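Local coordinates for glycosyl hydrolase family 2, TIM barrel domain protein (Parabacteroides merdae ATCC 43184, PDB 6DXU), which is a gut bacterial beta-glucuronidase of glycoside hydrolase family 2, which probably releases glucuronic acid from glucuronide conjugates by hydrolysing the beta-glycosidic bond, at residues D[645-651]-D[723-727]; D[750-754]-D[794-799]. All coordinates share one frame; numbering follows the deposited sequence.

Interaction 1 of 2, residues D[645-651]-D[723-727]; sequences WPVRWGG and QEYQT
Val647, Arg648 and Trp649 pair in parallel with Glu724, Tyr725 and Gln726. Strand 647-649 is thereby added beside strand 715-726, as an outermost strand of a mixed five-stranded beta sheet that is otherwise antiparallel. Backbone bonds pass back and forth between the strands: Glu724 N to Pro646 O, Arg648 N to Glu724 O (2.7 Å), Gln726 N to Arg648 O, and a longer one from Gly650 N to Gln726 O (3.3 Å).

The side chain of Gln723 extends this pairing at one end. Gln723 CB lies 4.1 Å from Pro646 O. Gln723 CG comes to 3.4 Å from Trp645 O. Gln723 CD passes near Trp645 O and Arg648 CD. Gln723 OE1 sits 3.6 Å from Arg648 CD and accepts a hydrogen bond from Tyr697. Gln723 NE2 lies near Arg648 CG and gives a nearly straight bond to Trp645 O (2.9 Å, 165°), with the oxygen in the plane of the Gln723 amide. The Trp645 ring stands 72° to that amide. Arg648 CG lies over the centre of the same ring, and the guanidinium goes on to a salt bridge with Glu526.

At the other end the Tyr725 ring brings Tyr725 CE1 to 3.4 Å from Trp649 C. Its chi1 of -172°, with CG opposite the backbone N, sends it this way. Tyr725 OH donates to Gly651 O at 2.7 Å, and that oxygen lies at the ring edge.

Interaction 2 of 2, residues D[750-754]-D[794-799]; sequences VQVQL and AYNGRA
Val752 and Ala799 form an antiparallel hydrogen-bonded pair. Val752 N donates to Ala799 O (2.7 Å), and Ala799 N returns a bond to Val752 O (2.9 Å). Leu754 N adds an almost straight bond to Gly797 O (177°). Strand 747-755 thus meets the start of strand 798-804 in an antiparallel sheet of the C-terminal domain. Leu754 CD1 packs on Ala794 CB at 3.8 Å.

Gln753 bends at chi2 (67°), which turns its amide back along the backbone. Gln753 NE2 gives a straight bond to Leu754 O (3.0 Å), while Gln753 OE1 lies 3.8 Å from Arg798 CB. Without this amide, as with an alanine here, Leu754 O would probably lose this donor and a gap open beside Gly797 and Arg798.

A type I' turn from Tyr795 to Arg798 presents Gly797 O to the strand. The Arg798 chain is extended from CG to NE, and Tyr795 CD2 lies over the centre of its guanidinium, 3.5 Å above the plane. Farther out, the amide of Asn796 bonds to His524 O, and Ala794 O accepts from Arg523 of the bicine pocket. The contact thus rests mainly on backbone bonds, with Asn796 and Ala794 anchoring the turn.

Overall arrangement
Interactions 1 and 2 follow one another along the chain, with centres 15 Å apart. They belong to separate sheets, yet they touch. Pro646 CD packs against Arg798 NH2 at 3.3 Å, and Trp649 CH2 meets Asn796 ND2 at 3.6 Å. The turn of 794-799 therefore lies against the 645-651 segment. His524 is a shared neighbour: its ring stacks on Trp645, and its backbone oxygen binds Asn796. Interaction 2 lies beside a bicine pocket that includes Arg523, with interaction 1 farther out. The side chain of Ala794 is about 9 Å from the bicine, and that of Trp649 about 13 Å. Neither contact holds a residue of that pocket, so both belong to its surroundings.

Interaction 1 of 2, residues D[645-651]-D[723-727]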
ATOM      1  N   TRP D 645     -43.348 -45.584  -8.183  1.00 24.62           N
ATOM      2  CA  TRP D 645     -43.360 -46.234  -9.492  1.00 21.56           C
ATOM      3  C   TRP D 645     -44.810 -46.577  -9.804  1.00 26.24           C
ATOM      4  O   TRP D 645     -45.277 -47.677  -9.471  1.00 28.12           O
ATOM      5  CB  TRP D 645     -42.488 -47.485  -9.480  1.00 20.34           C
ATOM      6  CG  TRP D 645     -42.229 -48.068 -10.833  1.00 20.52           C
ATOM      7  CD1 TRP D 645     -42.589 -47.544 -12.027  1.00 21.13           C
ATOM      8  CD2 TRP D 645     -41.531 -49.292 -11.118  1.00 23.31           C
ATOM      9  NE1 TRP D 645     -42.145 -48.356 -13.051  1.00 25.74           N
ATOM     10  CE2 TRP D 645     -41.496 -49.436 -12.516  1.00 21.95           C
ATOM     11  CE3 TRP D 645     -40.913 -50.266 -10.321  1.00 26.56           C
ATOM     12  CZ2 TRP D 645     -40.880 -50.521 -13.145  1.00 23.88           C
ATOM     13  CZ3 TRP D 645     -40.309 -51.348 -10.946  1.00 25.28           C
ATOM     14  CH2 TRP D 645     -40.300 -51.464 -12.351  1.00 25.12           C
ATOM     15  N   PRO D 646     -45.563 -45.669 -10.435  1.00 26.67           N
ATOM     16  CA  PRO D 646     -47.015 -45.887 -10.558  1.00 29.16           C
ATOM     17  C   PRO D 646     -47.414 -46.907 -11.618  1.00 28.94           C
ATOM     18  O   PRO D 646     -48.439 -47.594 -11.471  1.00 29.77           O
ATOM     19  CB  PRO D 646     -47.545 -44.490 -10.907  1.00 27.21           C
ATOM     20  CG  PRO D 646     -46.412 -43.807 -11.567  1.00 27.24           C
ATOM     21  CD  PRO D 646     -45.170 -44.311 -10.855  1.00 24.88           C
ATOM     22  N   VAL D 647     -46.623 -47.036 -12.681  1.00 24.24           N
ATOM     23  CA  VAL D 647     -46.977 -47.888 -13.812  1.00 27.48           C
ATOM     24  C   VAL D 647     -45.793 -48.783 -14.170  1.00 26.08           C
ATOM     25  O   VAL D 647     -44.762 -48.295 -14.655  1.00 29.08           O
ATOM     26  CB  VAL D 647     -47.425 -47.082 -15.038  1.00 27.47           C
ATOM     27  CG1 VAL D 647     -48.065 -48.024 -16.052  1.00 27.47           C
ATOM     28  CG2 VAL D 647     -48.413 -45.985 -14.638  1.00 28.20           C
ATOM     29  N   ARG D 648     -45.946 -50.086 -13.944  1.00 23.05           N
ATOM     30  CA  ARG D 648     -45.026 -51.093 -14.456  1.00 26.37           C
ATOM     31  C   ARG D 648     -45.460 -51.555 -15.850  1.00 27.94           C
ATOM     32  O   ARG D 648     -46.537 -51.202 -16.344  1.00 29.29           O
ATOM     33  CB  ARG D 648     -44.951 -52.273 -13.496  1.00 26.60           C
ATOM     34  CG  ARG D 648     -44.280 -51.934 -12.175  1.00 27.92           C
ATOM     35  CD  ARG D 648     -43.924 -53.213 -11.403  1.00 28.32           C
ATOM     36  NE  ARG D 648     -42.764 -53.860 -12.006  1.00 24.60           N
ATOM     37  CZ  ARG D 648     -42.020 -54.784 -11.405  1.00 23.57           C
ATOM     38  NH1 ARG D 648     -42.316 -55.179 -10.176  1.00 22.40           N
ATOM     39  NH2 ARG D 648     -40.970 -55.297 -12.039  1.00 25.38           N
ATOM     40  N   TRP D 649     -44.609 -52.349 -16.500  1.00 26.28           N
ATOM     41  CA  TRP D 649     -44.941 -52.759 -17.857  1.00 30.41           C
ATOM     42  C   TRP D 649     -44.261 -54.075 -18.218  1.00 33.16           C
ATOM     43  O   TRP D 649     -43.322 -54.527 -17.558  1.00 29.39           O
ATOM     44  CB  TRP D 649     -44.588 -51.667 -18.883  1.00 29.11           C
ATOM     45  CG  TRP D 649     -43.123 -51.404 -19.065  1.00 27.79           C
ATOM     46  CD1 TRP D 649     -42.288 -52.021 -19.946  1.00 29.03           C
ATOM     47  CD2 TRP D 649     -42.326 -50.429 -18.373  1.00 30.57           C
ATOM     48  NE1 TRP D 649     -41.017 -51.510 -19.837  1.00 33.55           N
ATOM     49  CE2 TRP D 649     -41.012 -50.528 -18.881  1.00 31.56           C
ATOM     50  CE3 TRP D 649     -42.597 -49.488 -17.373  1.00 25.24           C
ATOM     51  CZ2 TRP D 649     -39.963 -49.723 -18.417  1.00 31.59           C
ATOM     52  CZ3 TRP D 649     -41.552 -48.678 -16.917  1.00 27.73           C
ATOM     53  CH2 TRP D 649     -40.251 -48.811 -17.433  1.00 26.29           C
ATOM     54  N   GLY D 650     -44.766 -54.689 -19.279  1.00 34.43           N
ATOM     55  CA  GLY D 650     -44.240 -55.944 -19.769  1.00 37.23           C
ATOM     56  C   GLY D 650     -45.342 -56.731 -20.450  1.00 39.41           C
ATOM     57  O   GLY D 650     -46.417 -56.214 -20.729  1.00 30.69           O
ATOM     58  N   GLY D 651     -45.061 -58.011 -20.691  1.00 38.05           N
ATOM     59  CA  GLY D 651     -46.033 -58.854 -21.345  1.00 32.94           C
ATOM     60  C   GLY D 651     -47.139 -59.304 -20.419  1.00 38.83           C
ATOM     61  O   GLY D 651     -47.002 -59.331 -19.193  1.00 32.83           O
ATOM     62  N   GLN D 723     -49.807 -50.344  -7.813  1.00 27.74           N
ATOM     63  CA  GLN D 723     -49.148 -50.128  -9.087  1.00 24.75           C
ATOM     64  C   GLN D 723     -50.045 -50.582 -10.222  1.00 31.75           C
ATOM     65  O   GLN D 723     -50.682 -51.640 -10.144  1.00 27.47           O
ATOM     66  CB  GLN D 723     -47.822 -50.890  -9.190  1.00 30.59           C
ATOM     67  CG  GLN D 723     -46.756 -50.443  -8.225  1.00 29.97           C
ATOM     68  CD  GLN D 723     -45.455 -51.173  -8.462  1.00 32.74           C
ATOM     69  OE1 GLN D 723     -45.369 -52.383  -8.247  1.00 29.98           O
ATOM     70  NE2 GLN D 723     -44.439 -50.451  -8.932  1.00 27.65           N
ATOM     71  N   GLU D 724     -50.078 -49.776 -11.271  1.00 28.42           N
ATOM     72  CA  GLU D 724     -50.702 -50.161 -12.519  1.00 28.84           C
ATOM     73  C   GLU D 724     -49.725 -50.976 -13.355  1.00 32.78           C
ATOM     74  O   GLU D 724     -48.504 -50.792 -13.286  1.00 28.33           O
ATOM     75  CB  GLU D 724     -51.143 -48.924 -13.296  1.00 30.75           C
ATOM     76  CG  GLU D 724     -52.190 -49.214 -14.350  1.00 41.12           C
ATOM     77  CD  GLU D 724     -52.527 -47.997 -15.182  1.00 40.04           C
ATOM     78  OE1 GLU D 724     -52.358 -46.866 -14.681  1.00 44.95           O
ATOM     79  OE2 GLU D 724     -52.951 -48.178 -16.342  1.00 38.19           O
ATOM     80  N   TYR D 725     -50.271 -51.871 -14.170  1.00 31.62           N
ATOM     81  CA  TYR D 725     -49.467 -52.684 -15.071  1.00 27.84           C
ATOM     82  C   TYR D 725     -49.971 -52.477 -16.489  1.00 30.53           C
ATOM     83  O   TYR D 725     -51.164 -52.660 -16.764  1.00 34.43           O
ATOM     84  CB  TYR D 725     -49.520 -54.164 -14.669  1.00 27.76           C
ATOM     85  CG  TYR D 725     -48.564 -55.055 -15.440  1.00 30.71           C
ATOM     86  CD1 TYR D 725     -47.183 -54.881 -15.345  1.00 28.59           C
ATOM     87  CD2 TYR D 725     -49.042 -56.087 -16.243  1.00 30.34           C
ATOM     88  CE1 TYR D 725     -46.308 -55.694 -16.056  1.00 25.12           C
ATOM     89  CE2 TYR D 725     -48.177 -56.900 -16.951  1.00 34.99           C
ATOM     90  CZ  TYR D 725     -46.809 -56.704 -16.850  1.00 33.78           C
ATOM     91  OH  TYR D 725     -45.945 -57.524 -17.546  1.00 30.85           O
ATOM     92  N   GLN D 726     -49.066 -52.102 -17.387  1.00 25.96           N
ATOM     93  CA  GLN D 726     -49.413 -51.773 -18.761  1.00 28.48           C
ATOM     94  C   GLN D 726     -48.788 -52.802 -19.686  1.00 32.59           C
ATOM     95  O   GLN D 726     -47.577 -53.023 -19.640  1.00 32.47           O
ATOM     96  CB  GLN D 726     -48.933 -50.366 -19.133  1.00 27.24           C
ATOM     97  CG  GLN D 726     -49.111 -50.017 -20.609  1.00 28.11           C
ATOM     98  CD  GLN D 726     -48.753 -48.568 -20.915  1.00 27.78           C
ATOM     99  OE1 GLN D 726     -49.141 -47.653 -20.179  1.00 28.28           O
ATOM    100  NE2 GLN D 726     -48.023 -48.351 -22.007  1.00 25.46           N
ATOM    101  N   THR D 727     -49.615 -53.435 -20.519  1.00 31.53           N
ATOM    102  CA  THR D 727     -49.102 -54.371 -21.510  1.00 31.63           C
ATOM    103  C   THR D 727     -48.955 -53.757 -22.897  1.00 30.17           C
ATOM    104  O   THR D 727     -48.244 -54.321 -23.732  1.00 31.59           O
ATOM    105  CB  THR D 727     -50.001 -55.617 -21.594  1.00 33.20           C
ATOM    106  OG1 THR D 727     -51.355 -55.225 -21.847  1.00 35.02           O
ATOM    107  CG2 THR D 727     -49.957 -56.383 -20.273  1.00 38.55           C
TER

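Interaction 2 of 2, residues D[750-754]-D[794-799]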
ATOM      1  N   VAL D 750     -49.951 -30.489 -10.854  1.00 25.60           N
ATOM      2  CA  VAL D 750     -50.160 -30.699 -12.281  1.00 26.93           C
ATOM      3  C   VAL D 750     -49.306 -31.867 -12.737  1.00 29.28           C
ATOM      4  O   VAL D 750     -48.151 -32.012 -12.312  1.00 26.52           O
ATOM      5  CB  VAL D 750     -49.834 -29.425 -13.085  1.00 28.41           C
ATOM      6  CG1 VAL D 750     -49.763 -29.727 -14.575  1.00 27.32           C
ATOM      7  CG2 VAL D 750     -50.891 -28.372 -12.827  1.00 28.36           C
ATOM      8  N   GLN D 751     -49.877 -32.716 -13.586  1.00 26.12           N
ATOM      9  CA  GLN D 751     -49.194 -33.882 -14.121  1.00 27.44           C
ATOM     10  C   GLN D 751     -49.143 -33.789 -15.636  1.00 27.83           C
ATOM     11  O   GLN D 751     -50.138 -33.435 -16.285  1.00 29.12           O
ATOM     12  CB  GLN D 751     -49.897 -35.184 -13.695  1.00 33.79           C
ATOM     13  CG  GLN D 751     -49.345 -36.443 -14.362  1.00 36.06           C
ATOM     14  CD  GLN D 751     -50.099 -37.703 -13.953  1.00 41.50           C
ATOM     15  OE1 GLN D 751     -49.683 -38.425 -13.039  1.00 42.02           O
ATOM     16  NE2 GLN D 751     -51.216 -37.966 -14.623  1.00 45.50           N
ATOM     17  N   VAL D 752     -47.981 -34.112 -16.188  1.00 26.23           N
ATOM     18  CA  VAL D 752     -47.768 -34.236 -17.624  1.00 25.62           C
ATOM     19  C   VAL D 752     -47.474 -35.696 -17.916  1.00 31.06           C
ATOM     20  O   VAL D 752     -46.677 -36.323 -17.210  1.00 26.80           O
ATOM     21  CB  VAL D 752     -46.605 -33.348 -18.101  1.00 26.23           C
ATOM     22  CG1 VAL D 752     -46.329 -33.573 -19.585  1.00 31.29           C
ATOM     23  CG2 VAL D 752     -46.896 -31.892 -17.805  1.00 27.64           C
ATOM     24  N   GLN D 753     -48.107 -36.239 -18.955  1.00 26.81           N
ATOM     25  CA  GLN D 753     -47.820 -37.595 -19.409  1.00 28.98           C
ATOM     26  C   GLN D 753     -47.510 -37.556 -20.898  1.00 27.66           C
ATOM     27  O   GLN D 753     -48.343 -37.123 -21.703  1.00 28.09           O
ATOM     28  CB  GLN D 753     -48.994 -38.542 -19.123  1.00 30.90           C
ATOM     29  CG  GLN D 753     -48.786 -39.954 -19.651  1.00 33.11           C
ATOM     30  CD  GLN D 753     -47.664 -40.696 -18.939  1.00 31.02           C
ATOM     31  OE1 GLN D 753     -47.729 -40.907 -17.732  1.00 41.00           O
ATOM     32  NE2 GLN D 753     -46.647 -41.114 -19.687  1.00 29.68           N
ATOM     33  N   LEU D 754     -46.325 -38.019 -21.266  1.00 23.46           N
ATOM     34  CA  LEU D 754     -45.979 -38.150 -22.674  1.00 26.24           C
ATOM     35  C   LEU D 754     -46.649 -39.397 -23.250  1.00 31.29           C
ATOM     36  O   LEU D 754     -46.581 -40.481 -22.664  1.00 28.06           O
ATOM     37  CB  LEU D 754     -44.464 -38.228 -22.842  1.00 26.77           C
ATOM     38  CG  LEU D 754     -43.717 -36.945 -22.486  1.00 26.29           C
ATOM     39  CD1 LEU D 754     -42.252 -37.226 -22.156  1.00 30.17           C
ATOM     40  CD2 LEU D 754     -43.799 -35.974 -23.651  1.00 30.58           C
ATOM     41  N   ALA D 794     -38.313 -36.189 -18.122  1.00 22.79           N
ATOM     42  CA  ALA D 794     -39.433 -37.005 -17.679  1.00 23.02           C
ATOM     43  C   ALA D 794     -38.935 -38.209 -16.883  1.00 21.81           C
ATOM     44  O   ALA D 794     -37.826 -38.707 -17.094  1.00 27.60           O
ATOM     45  CB  ALA D 794     -40.255 -37.483 -18.882  1.00 23.28           C
ATOM     46  N   TYR D 795     -39.758 -38.664 -15.952  1.00 22.67           N
ATOM     47  CA  TYR D 795     -39.529 -39.930 -15.261  1.00 21.85           C
ATOM     48  C   TYR D 795     -40.630 -40.890 -15.698  1.00 21.46           C
ATOM     49  O   TYR D 795     -41.797 -40.708 -15.339  1.00 23.29           O
ATOM     50  CB  TYR D 795     -39.479 -39.759 -13.745  1.00 22.94           C
ATOM     51  CG  TYR D 795     -40.323 -38.640 -13.175  1.00 24.23           C
ATOM     52  CD1 TYR D 795     -39.864 -37.308 -13.151  1.00 31.56           C
ATOM     53  CD2 TYR D 795     -41.555 -38.914 -12.630  1.00 33.14           C
ATOM     54  CE1 TYR D 795     -40.660 -36.291 -12.600  1.00 29.90           C
ATOM     55  CE2 TYR D 795     -42.333 -37.930 -12.094  1.00 38.29           C
ATOM     56  CZ  TYR D 795     -41.890 -36.623 -12.082  1.00 36.04           C
ATOM     57  OH  TYR D 795     -42.679 -35.637 -11.539  1.00 54.19           O
ATOM     58  N   ASN D 796     -40.250 -41.884 -16.502  1.00 23.32           N
ATOM     59  CA  ASN D 796     -41.187 -42.842 -17.092  1.00 23.05           C
ATOM     60  C   ASN D 796     -42.323 -42.129 -17.828  1.00 24.93           C
ATOM     61  O   ASN D 796     -43.508 -42.467 -17.704  1.00 24.14           O
ATOM     62  CB  ASN D 796     -41.707 -43.803 -16.028  1.00 24.68           C
ATOM     63  CG  ASN D 796     -40.578 -44.596 -15.390  1.00 25.01           C
ATOM     64  OD1 ASN D 796     -40.310 -44.469 -14.201  1.00 24.62           O
ATOM     65  ND2 ASN D 796     -39.894 -45.400 -16.195  1.00 25.76           N
ATOM     66  N   GLY D 797     -41.931 -41.142 -18.623  1.00 26.41           N
ATOM     67  CA  GLY D 797     -42.854 -40.397 -19.451  1.00 29.50           C
ATOM     68  C   GLY D 797     -43.713 -39.387 -18.728  1.00 30.56           C
ATOM     69  O   GLY D 797     -44.599 -38.797 -19.358  1.00 31.66           O
ATOM     70  N   ARG D 798     -43.492 -39.161 -17.435  1.00 24.15           N
ATOM     71  CA  ARG D 798     -44.332 -38.230 -16.695  1.00 24.63           C
ATOM     72  C   ARG D 798     -43.487 -37.143 -16.033  1.00 30.78           C
ATOM     73  O   ARG D 798     -42.278 -37.291 -15.836  1.00 23.73           O
ATOM     74  CB  ARG D 798     -45.209 -38.965 -15.689  1.00 30.29           C
ATOM     75  CG  ARG D 798     -44.746 -38.957 -14.293  1.00 37.48           C
ATOM     76  CD  ARG D 798     -45.736 -39.781 -13.466  1.00 41.32           C
ATOM     77  NE  ARG D 798     -45.161 -40.153 -12.176  1.00 42.12           N
ATOM     78  CZ  ARG D 798     -44.231 -41.090 -12.036  1.00 38.74           C
ATOM     79  NH1 ARG D 798     -43.776 -41.743 -13.114  1.00 26.36           N
ATOM     80  NH2 ARG D 798     -43.750 -41.365 -10.828  1.00 33.63           N
ATOM     81  N   ALA D 799     -44.134 -36.015 -15.747  1.00 25.22           N
ATOM     82  CA  ALA D 799     -43.508 -34.953 -14.974  1.00 27.50           C
ATOM     83  C   ALA D 799     -44.590 -34.260 -14.165  1.00 30.49           C
ATOM     84  O   ALA D 799     -45.698 -34.037 -14.663  1.00 27.77           O
ATOM     85  CB  ALA D 799     -42.780 -33.943 -15.873  1.00 22.30           C
TER